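Local coordinates for BH2358 protein (Bacillus halodurans C-125, PDB 2RBD) that is of unknown function but may be a spore coat protein, and folds as a four-helix bundle related to the ferritins, at residues Tyr25-Asn30 with Glu62-Glu67; Gly35-Phe39 with Thr106-Asp110; Asp45-Leu51 with Leu151-Trp157. Residues are numbered along the deposited sequence.

Interaction 1: Tyr25-Asn30 with Glu62-Glu67. With PG4 (tetraethylene glycol), chain C.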
# COMPACT_ATOMS: atom_id res chain seq x y z
N TYR A 25 -10.61 8.28 -6.49
CA TYR A 25 -10.83 8.83 -5.16
C TYR A 25 -12.23 9.44 -5.03
O TYR A 25 -12.96 9.28 -4.05
CB TYR A 25 -9.71 9.84 -4.84
CG TYR A 25 -9.66 10.32 -3.41
CD1 TYR A 25 -10.47 11.36 -2.98
CD2 TYR A 25 -8.79 9.72 -2.47
CE1 TYR A 25 -10.38 11.82 -1.69
CE2 TYR A 25 -8.73 10.18 -1.18
CZ TYR A 25 -9.54 11.21 -0.78
OH TYR A 25 -9.49 11.74 0.51
N LEU A 26 -12.60 10.23 -6.01
CA LEU A 26 -13.94 10.82 -6.07
C LEU A 26 -15.03 9.73 -6.10
O LEU A 26 -16.01 9.81 -5.40
CB LEU A 26 -14.03 11.72 -7.31
CG LEU A 26 -15.38 12.35 -7.63
CD1 LEU A 26 -15.97 13.13 -6.42
CD2 LEU A 26 -15.28 13.24 -8.89
N SER A 27 -14.85 8.71 -6.94
CA SER A 27 -15.79 7.60 -6.97
C SER A 27 -15.87 6.89 -5.60
O SER A 27 -16.97 6.54 -5.15
CB SER A 27 -15.45 6.64 -8.12
OG SER A 27 -16.52 5.74 -8.36
N THR A 28 -14.72 6.65 -4.97
CA THR A 28 -14.68 6.05 -3.63
C THR A 28 -15.49 6.90 -2.64
O THR A 28 -16.34 6.37 -1.90
CB THR A 28 -13.25 5.81 -3.19
OG1 THR A 28 -12.63 4.94 -4.15
CG2 THR A 28 -13.24 5.14 -1.79
N ASN A 29 -15.26 8.21 -2.65
CA ASN A 29 -16.03 9.12 -1.81
C ASN A 29 -17.54 9.00 -2.10
O ASN A 29 -18.34 8.97 -1.16
CB ASN A 29 -15.61 10.58 -1.96
CG ASN A 29 -14.40 10.96 -1.10
OD1 ASN A 29 -13.84 10.11 -0.41
ND2 ASN A 29 -14.01 12.24 -1.15
N ASN A 30 -17.94 8.97 -3.36
CA ASN A 30 -19.35 8.86 -3.68
C ASN A 30 -19.97 7.62 -3.08
O ASN A 30 -21.09 7.62 -2.57
CB ASN A 30 -19.52 8.83 -5.21
CG ASN A 30 -19.28 10.16 -5.88
OD1 ASN A 30 -19.36 11.23 -5.27
ND2 ASN A 30 -19.05 10.09 -7.19
N GLU A 62 -14.33 17.59 -0.00
CA GLU A 62 -13.29 17.04 -0.87
C GLU A 62 -13.83 16.94 -2.31
O GLU A 62 -13.16 17.34 -3.28
CB GLU A 62 -12.82 15.69 -0.39
CG GLU A 62 -12.07 15.74 0.92
CD GLU A 62 -11.52 14.38 1.30
OE1 GLU A 62 -11.87 13.36 0.69
OE2 GLU A 62 -10.76 14.32 2.29
N ASN A 63 -15.03 16.40 -2.42
CA ASN A 63 -15.66 16.22 -3.73
C ASN A 63 -15.82 17.53 -4.51
O ASN A 63 -15.62 17.55 -5.70
CB ASN A 63 -16.99 15.49 -3.59
CG ASN A 63 -16.83 14.01 -3.32
OD1 ASN A 63 -15.71 13.51 -3.23
ND2 ASN A 63 -17.95 13.28 -3.30
N HIS A 64 -16.16 18.59 -3.83
CA HIS A 64 -16.28 19.89 -4.51
C HIS A 64 -14.97 20.28 -5.21
O HIS A 64 -14.95 20.72 -6.37
CB HIS A 64 -16.69 20.94 -3.49
CG HIS A 64 -17.24 22.17 -4.10
ND1 HIS A 64 -16.47 23.29 -4.34
CD2 HIS A 64 -18.49 22.47 -4.53
CE1 HIS A 64 -17.22 24.23 -4.88
NE2 HIS A 64 -18.45 23.75 -5.01
N GLN A 65 -13.86 20.08 -4.52
CA GLN A 65 -12.58 20.37 -5.09
C GLN A 65 -12.18 19.41 -6.23
O GLN A 65 -11.61 19.83 -7.25
CB GLN A 65 -11.52 20.31 -4.00
CG GLN A 65 -11.69 21.38 -2.99
CD GLN A 65 -10.63 21.27 -1.91
OE1 GLN A 65 -9.42 21.27 -2.21
NE2 GLN A 65 -11.09 21.12 -0.65
N LEU A 66 -12.43 18.11 -6.01
CA LEU A 66 -12.13 17.10 -7.01
C LEU A 66 -12.95 17.28 -8.28
O LEU A 66 -12.42 17.15 -9.37
CB LEU A 66 -12.39 15.70 -6.44
CG LEU A 66 -11.45 15.27 -5.32
CD1 LEU A 66 -12.15 14.17 -4.46
CD2 LEU A 66 -10.18 14.79 -5.89
N GLU A 67 -14.23 17.58 -8.12
CA GLU A 67 -15.10 17.75 -9.27
C GLU A 67 -14.67 18.99 -10.05
O GLU A 67 -14.66 18.98 -11.28
CB GLU A 67 -16.58 17.77 -8.86
CG GLU A 67 -17.03 16.38 -8.37
CD GLU A 67 -18.51 16.26 -8.06
OE1 GLU A 67 -19.14 17.30 -7.72
OE2 GLU A 67 -19.05 15.14 -8.19
O1 PG4 C . -11.82 8.27 -1.02
C1 PG4 C . -11.11 8.09 0.26
C2 PG4 C . -12.03 8.33 1.45
O2 PG4 C . -11.35 8.54 2.69
C3 PG4 C . -11.92 7.74 3.71
C4 PG4 C . -13.09 8.40 4.39
O3 PG4 C . -12.63 9.51 5.18
C5 PG4 C . -13.70 10.05 5.93
C6 PG4 C . -13.33 11.31 6.67
O4 PG4 C . -12.62 12.27 5.87
C7 PG4 C . -12.21 13.37 6.69
C8 PG4 C . -11.26 14.37 6.02
O5 PG4 C . -10.80 13.90 4.74
O HOH W 1 -18.86 12.50 -9.31
O HOH W 2 -20.07 13.64 -6.27
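This contact joins the first two helices, 16-42 and 46-72, of a ferritin-like four-helix bundle. Segments 25-30 and 62-67 run roughly antiparallel, at 146°, with axes 10.1 Å apart at closest approach. Glu-62 comes first: Glu-62 OE1 accepts hydrogen bonds from Tyr-25 OH (2.9 Å) and Asn-29 ND2 (3.0 Å). Asn-63 OD1 takes another hydrogen bond from Asn-29 ND2, at 3.0 Å. Leu-66 CD1 lies 3.6 Å from Tyr-25 CD1, near the plane of the ring, and 4.2 Å from Leu-26 CB. Glu-67 CG packs 3.6 Å from Leu-26 CD2, while two waters link Glu-67 OE2 to Asn-30. Tetraethylene glycol, probably from the crystallisation liquor, gives hydrogen bonds from O1 to Asn-29 OD1 (2.8 Å) and from O5 to Glu-62 OE2 (a very short 2.5 Å). Lys-141 of helix 128-155 forms a long, weak ion pair with Glu-62 and also hydrogen-bonds the glycol. The chemistry implies a polar cluster buried beside leucine packing, open on its polar side to the glycol, which may mark a pocket.

Interaction 2: Gly35-Phe39 with Thr106-Asp110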
# COMPACT_ATOMS: atom_id res chain seq x y z
N GLY A 35 -22.96 4.76 1.47
CA GLY A 35 -22.95 3.78 2.57
C GLY A 35 -23.12 4.40 3.94
O GLY A 35 -23.84 3.87 4.77
N TYR A 36 -22.46 5.52 4.16
CA TYR A 36 -22.55 6.20 5.43
C TYR A 36 -23.95 6.81 5.64
O TYR A 36 -24.43 6.85 6.75
CB TYR A 36 -21.48 7.28 5.58
CG TYR A 36 -20.07 6.78 5.72
CD1 TYR A 36 -19.71 5.48 5.44
CD2 TYR A 36 -19.07 7.67 6.03
CE1 TYR A 36 -18.37 5.05 5.55
CE2 TYR A 36 -17.74 7.26 6.14
CZ TYR A 36 -17.41 5.97 5.89
OH TYR A 36 -16.08 5.60 5.98
N ARG A 37 -24.58 7.30 4.58
CA ARG A 37 -25.98 7.74 4.70
C ARG A 37 -26.88 6.57 5.10
O ARG A 37 -27.83 6.73 5.89
CB ARG A 37 -26.40 8.38 3.39
CG ARG A 37 -25.86 9.79 3.25
CD ARG A 37 -26.16 10.33 1.87
NE ARG A 37 -25.99 11.78 1.81
CZ ARG A 37 -26.00 12.46 0.67
NH1 ARG A 37 -26.04 11.86 -0.50
NH2 ARG A 37 -25.95 13.77 0.70
N SER A 38 -26.56 5.37 4.62
CA SER A 38 -27.31 4.19 5.09
C SER A 38 -26.96 3.92 6.55
O SER A 38 -27.86 3.77 7.38
CB SER A 38 -27.00 2.97 4.25
OG SER A 38 -27.80 1.88 4.69
N PHE A 39 -25.67 3.98 6.91
CA PHE A 39 -25.27 3.78 8.31
C PHE A 39 -25.95 4.76 9.28
O PHE A 39 -26.25 4.36 10.38
CB PHE A 39 -23.77 3.90 8.46
CG PHE A 39 -22.98 2.71 7.95
CD1 PHE A 39 -23.53 1.45 7.75
CD2 PHE A 39 -21.63 2.88 7.74
CE1 PHE A 39 -22.73 0.39 7.31
CE2 PHE A 39 -20.83 1.83 7.29
CZ PHE A 39 -21.39 0.60 7.07
N THR A 106 -15.85 -0.19 10.58
CA THR A 106 -15.82 0.03 9.16
C THR A 106 -15.34 1.40 8.78
O THR A 106 -14.43 1.56 7.93
CB THR A 106 -17.23 -0.20 8.58
OG1 THR A 106 -17.60 -1.55 8.85
CG2 THR A 106 -17.26 0.05 7.07
N ILE A 107 -15.91 2.41 9.41
CA ILE A 107 -15.51 3.76 9.12
C ILE A 107 -14.03 3.99 9.50
O ILE A 107 -13.28 4.62 8.78
CB ILE A 107 -16.43 4.75 9.86
CG1 ILE A 107 -17.84 4.61 9.31
CG2 ILE A 107 -15.85 6.20 9.71
CD1 ILE A 107 -18.85 5.47 10.00
N SER A 108 -13.61 3.45 10.63
CA SER A 108 -12.20 3.57 11.03
C SER A 108 -11.24 2.95 10.01
O SER A 108 -10.20 3.54 9.65
CB SER A 108 -11.98 2.94 12.40
OG SER A 108 -12.79 3.60 13.37
N MSE A 109 -11.62 1.79 9.47
CA MSE A 109 -10.81 1.16 8.43
C MSE A 109 -10.82 1.98 7.14
O MSE A 109 -9.78 2.10 6.49
CB MSE A 109 -11.25 -0.27 8.18
CG MSE A 109 -10.89 -1.14 9.34
SE MSE A 109 -11.42 -2.95 9.08
CE MSE A 109 -13.23 -2.74 9.31
N ASP A 110 -11.96 2.53 6.82
CA ASP A 110 -12.05 3.38 5.64
C ASP A 110 -11.11 4.61 5.75
O ASP A 110 -10.44 5.02 4.78
CB ASP A 110 -13.49 3.90 5.40
CG ASP A 110 -14.50 2.82 5.01
OD1 ASP A 110 -14.09 1.79 4.41
OD2 ASP A 110 -15.70 3.02 5.31
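Tyr-36 and Phe-39 carry the first segment's side of this contact. Segments 35-39 and 106-110 run roughly antiparallel (156°), but their axes stay 12.5 Å apart, so long side chains must bridge the gap. Tyr-36 leaves its helix sideways and its end reaches across. Tyr-36 OH donates a 2.7 Å hydrogen bond to Asp-110 OD2. One face of the Tyr-36 ring is covered by Ile-107, whose CG1 lies 4.0 Å from the ring centroid in a CH-pi contact. Phe-39 is one turn further on and points toward the partner. Thr-106 CG2 meets the edge of its ring, 4.0 Å from Phe-39 CE2. Ile-107 CD1 touches it more loosely, 4.4 Å from Phe-39 CD2. Apolar packing thus flanks a single short hydrogen bond between the segments. Helix 46-72 closes the contact with Ile-52, which touches both Tyr-36 and Ile-107. Met-148 of helix 128-155 packs on Ile-107, so all four helices of the bundle meet around this point. Phe-98 of a second subunit covers Phe-39.

Interaction 3: Asp45-Leu51 with Leu151-Trp157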
# COMPACT_ATOMS: atom_id res chain seq x y z
N ASP A 45 -26.31 5.10 18.47
CA ASP A 45 -25.48 5.99 19.23
C ASP A 45 -25.35 7.38 18.63
O ASP A 45 -24.92 7.53 17.50
CB ASP A 45 -24.13 5.34 19.40
CG ASP A 45 -23.27 6.07 20.36
OD1 ASP A 45 -22.65 7.06 19.93
OD2 ASP A 45 -23.18 5.67 21.54
N GLU A 46 -25.68 8.41 19.39
CA GLU A 46 -25.70 9.76 18.82
C GLU A 46 -24.29 10.33 18.56
O GLU A 46 -24.11 11.16 17.65
CB GLU A 46 -26.54 10.69 19.71
CG GLU A 46 -28.03 10.31 19.78
CD GLU A 46 -28.71 10.14 18.42
OE1 GLU A 46 -28.66 11.05 17.58
OE2 GLU A 46 -29.31 9.06 18.18
N ASP A 47 -23.32 9.90 19.34
CA ASP A 47 -21.94 10.34 19.15
C ASP A 47 -21.36 9.76 17.85
O ASP A 47 -20.68 10.45 17.10
CB ASP A 47 -21.06 9.92 20.33
CG ASP A 47 -21.51 10.57 21.65
OD1 ASP A 47 -21.73 11.79 21.61
OD2 ASP A 47 -21.61 9.87 22.69
N LEU A 48 -21.68 8.51 17.58
CA LEU A 48 -21.27 7.91 16.31
C LEU A 48 -22.01 8.59 15.17
O LEU A 48 -21.40 8.93 14.14
CB LEU A 48 -21.56 6.42 16.34
CG LEU A 48 -21.33 5.66 15.02
CD1 LEU A 48 -19.91 5.87 14.53
CD2 LEU A 48 -21.61 4.15 15.21
N LYS A 49 -23.31 8.84 15.32
CA LYS A 49 -24.07 9.51 14.29
C LYS A 49 -23.46 10.87 13.92
O LYS A 49 -23.35 11.24 12.75
CB LYS A 49 -25.50 9.70 14.76
CG LYS A 49 -26.50 9.79 13.66
CD LYS A 49 -27.95 9.74 14.21
CE LYS A 49 -28.26 8.48 15.05
NZ LYS A 49 -29.65 8.49 15.61
N ASN A 50 -23.04 11.61 14.94
CA ASN A 50 -22.47 12.90 14.69
C ASN A 50 -21.20 12.81 13.86
O ASN A 50 -20.94 13.64 13.00
CB ASN A 50 -22.12 13.61 15.99
CG ASN A 50 -23.34 14.20 16.69
OD1 ASN A 50 -24.37 14.48 16.07
ND2 ASN A 50 -23.21 14.40 18.00
N LEU A 51 -20.38 11.81 14.14
CA LEU A 51 -19.14 11.62 13.40
C LEU A 51 -19.38 11.14 11.97
O LEU A 51 -18.66 11.52 11.05
CB LEU A 51 -18.20 10.69 14.16
CG LEU A 51 -17.44 11.35 15.33
CD1 LEU A 51 -16.82 10.32 16.30
CD2 LEU A 51 -16.36 12.31 14.79
N LEU A 151 -13.50 7.91 20.00
CA LEU A 151 -14.85 7.32 20.08
C LEU A 151 -14.79 5.85 20.44
O LEU A 151 -15.46 5.41 21.37
CB LEU A 151 -15.61 7.51 18.78
CG LEU A 151 -17.03 6.93 18.67
CD1 LEU A 151 -17.98 7.83 19.41
CD2 LEU A 151 -17.49 6.73 17.20
N ASN A 152 -14.00 5.08 19.70
CA ASN A 152 -13.91 3.66 19.91
C ASN A 152 -13.39 3.34 21.31
O ASN A 152 -13.86 2.39 21.97
CB ASN A 152 -13.04 3.02 18.84
CG ASN A 152 -13.74 2.93 17.50
OD1 ASN A 152 -14.92 2.68 17.45
ND2 ASN A 152 -12.99 3.14 16.41
N LYS A 153 -12.43 4.12 21.77
CA LYS A 153 -11.94 3.98 23.14
C LYS A 153 -13.04 4.30 24.15
O LYS A 153 -13.28 3.48 25.05
CB LYS A 153 -10.71 4.85 23.39
CG LYS A 153 -9.46 4.38 22.66
CD LYS A 153 -8.32 5.36 22.89
CE LYS A 153 -6.99 4.88 22.29
NZ LYS A 153 -5.87 5.88 22.40
N ASN A 154 -13.71 5.43 23.97
CA ASN A 154 -14.71 5.92 24.93
C ASN A 154 -15.88 4.94 25.06
O ASN A 154 -16.42 4.74 26.17
CB ASN A 154 -15.24 7.27 24.48
CG ASN A 154 -14.20 8.41 24.61
OD1 ASN A 154 -13.18 8.25 25.27
ND2 ASN A 154 -14.49 9.57 24.00
N LYS A 155 -16.29 4.36 23.93
CA LYS A 155 -17.44 3.46 23.86
C LYS A 155 -17.13 2.03 24.22
O LYS A 155 -18.03 1.22 24.43
CB LYS A 155 -18.07 3.52 22.46
CG LYS A 155 -18.53 4.88 22.07
CD LYS A 155 -19.84 5.30 22.77
CE LYS A 155 -20.21 6.74 22.41
NZ LYS A 155 -21.51 7.20 23.01
N GLY A 156 -15.85 1.70 24.29
CA GLY A 156 -15.42 0.33 24.57
C GLY A 156 -15.57 -0.56 23.35
O GLY A 156 -15.75 -1.77 23.48
N TRP A 157 -15.49 0.03 22.17
CA TRP A 157 -15.64 -0.72 20.94
C TRP A 157 -14.29 -1.21 20.38
O TRP A 157 -14.28 -2.04 19.49
CB TRP A 157 -16.33 0.12 19.87
CG TRP A 157 -17.73 0.47 20.20
CD1 TRP A 157 -18.56 -0.19 21.04
CD2 TRP A 157 -18.49 1.53 19.64
NE1 TRP A 157 -19.78 0.42 21.07
CE2 TRP A 157 -19.77 1.48 20.23
CE3 TRP A 157 -18.19 2.58 18.77
CZ2 TRP A 157 -20.73 2.43 19.98
CZ3 TRP A 157 -19.17 3.50 18.50
CH2 TRP A 157 -20.44 3.42 19.11
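This contact lies at one end of the up-down-down-up four-helix bundle, as in ferritins, where helix 46-72 starts and helix 128-155 stops. The short-segment axes are 11.3 Å apart and almost exactly antiparallel, at 175°. The main bump is Leu-151, which points at the other helix. It fits a hollow formed by Asp-47, Leu-48 and Leu-51. Leu-151 CD2 lies 3.7 Å from Leu-48 CD1 and 3.8 Å from Leu-51 CD1, and Leu-151 CD1 rests 3.8 Å from Asp-47 CB. Trp-157 fills a second hollow, beside Asp-45 and Leu-48. The far corner of the indole, Trp-157 CH2, sits 4.1 Å from Leu-48 CD2 and 4.1 Å from Asp-45 CG. The chain reaches that position through a Schellman motif, in which Gly-156 has positive phi and Trp-157 N bonds back to Asn-152 O. The other helix end is capped too. Asp-45 is the N-cap of helix 46-72, and Asp-45 OD1 accepts from Leu-48 N at 2.9 Å. Pro-101 and Ser-104 of helix 100-124 also pack on Trp-157. Lys-155 closes the more exposed side with a salt-bridge network: Lys-155 NZ donates to Asp-45 OD2 and to Asp-47 OD2, both at 2.7 Å.

Overall arrangement
The three contacts are spread along one four-helix bundle. Interactions 1 and 2 share helix 16-42, which pairs with helix 46-72 in one and helix 100-124 in the other. Their centres are 16 Å apart and their nearest atoms about 5 Å apart. The bound tetraethylene glycol touches interaction 1 and comes to about 4 Å from the side chain of Tyr-36 in interaction 2, so the same glycol molecule borders both, and may mark a shared pocket. Interactions 2 and 3 have centres 13 Å apart and meet directly, through a probable 3.1 Å hydrogen bond between Ser-108 OG and Asn-152 ND2. Interactions 1 and 3 share helix 46-72, yet their centres are 26 Å apart, on opposite sides of the chain's centre.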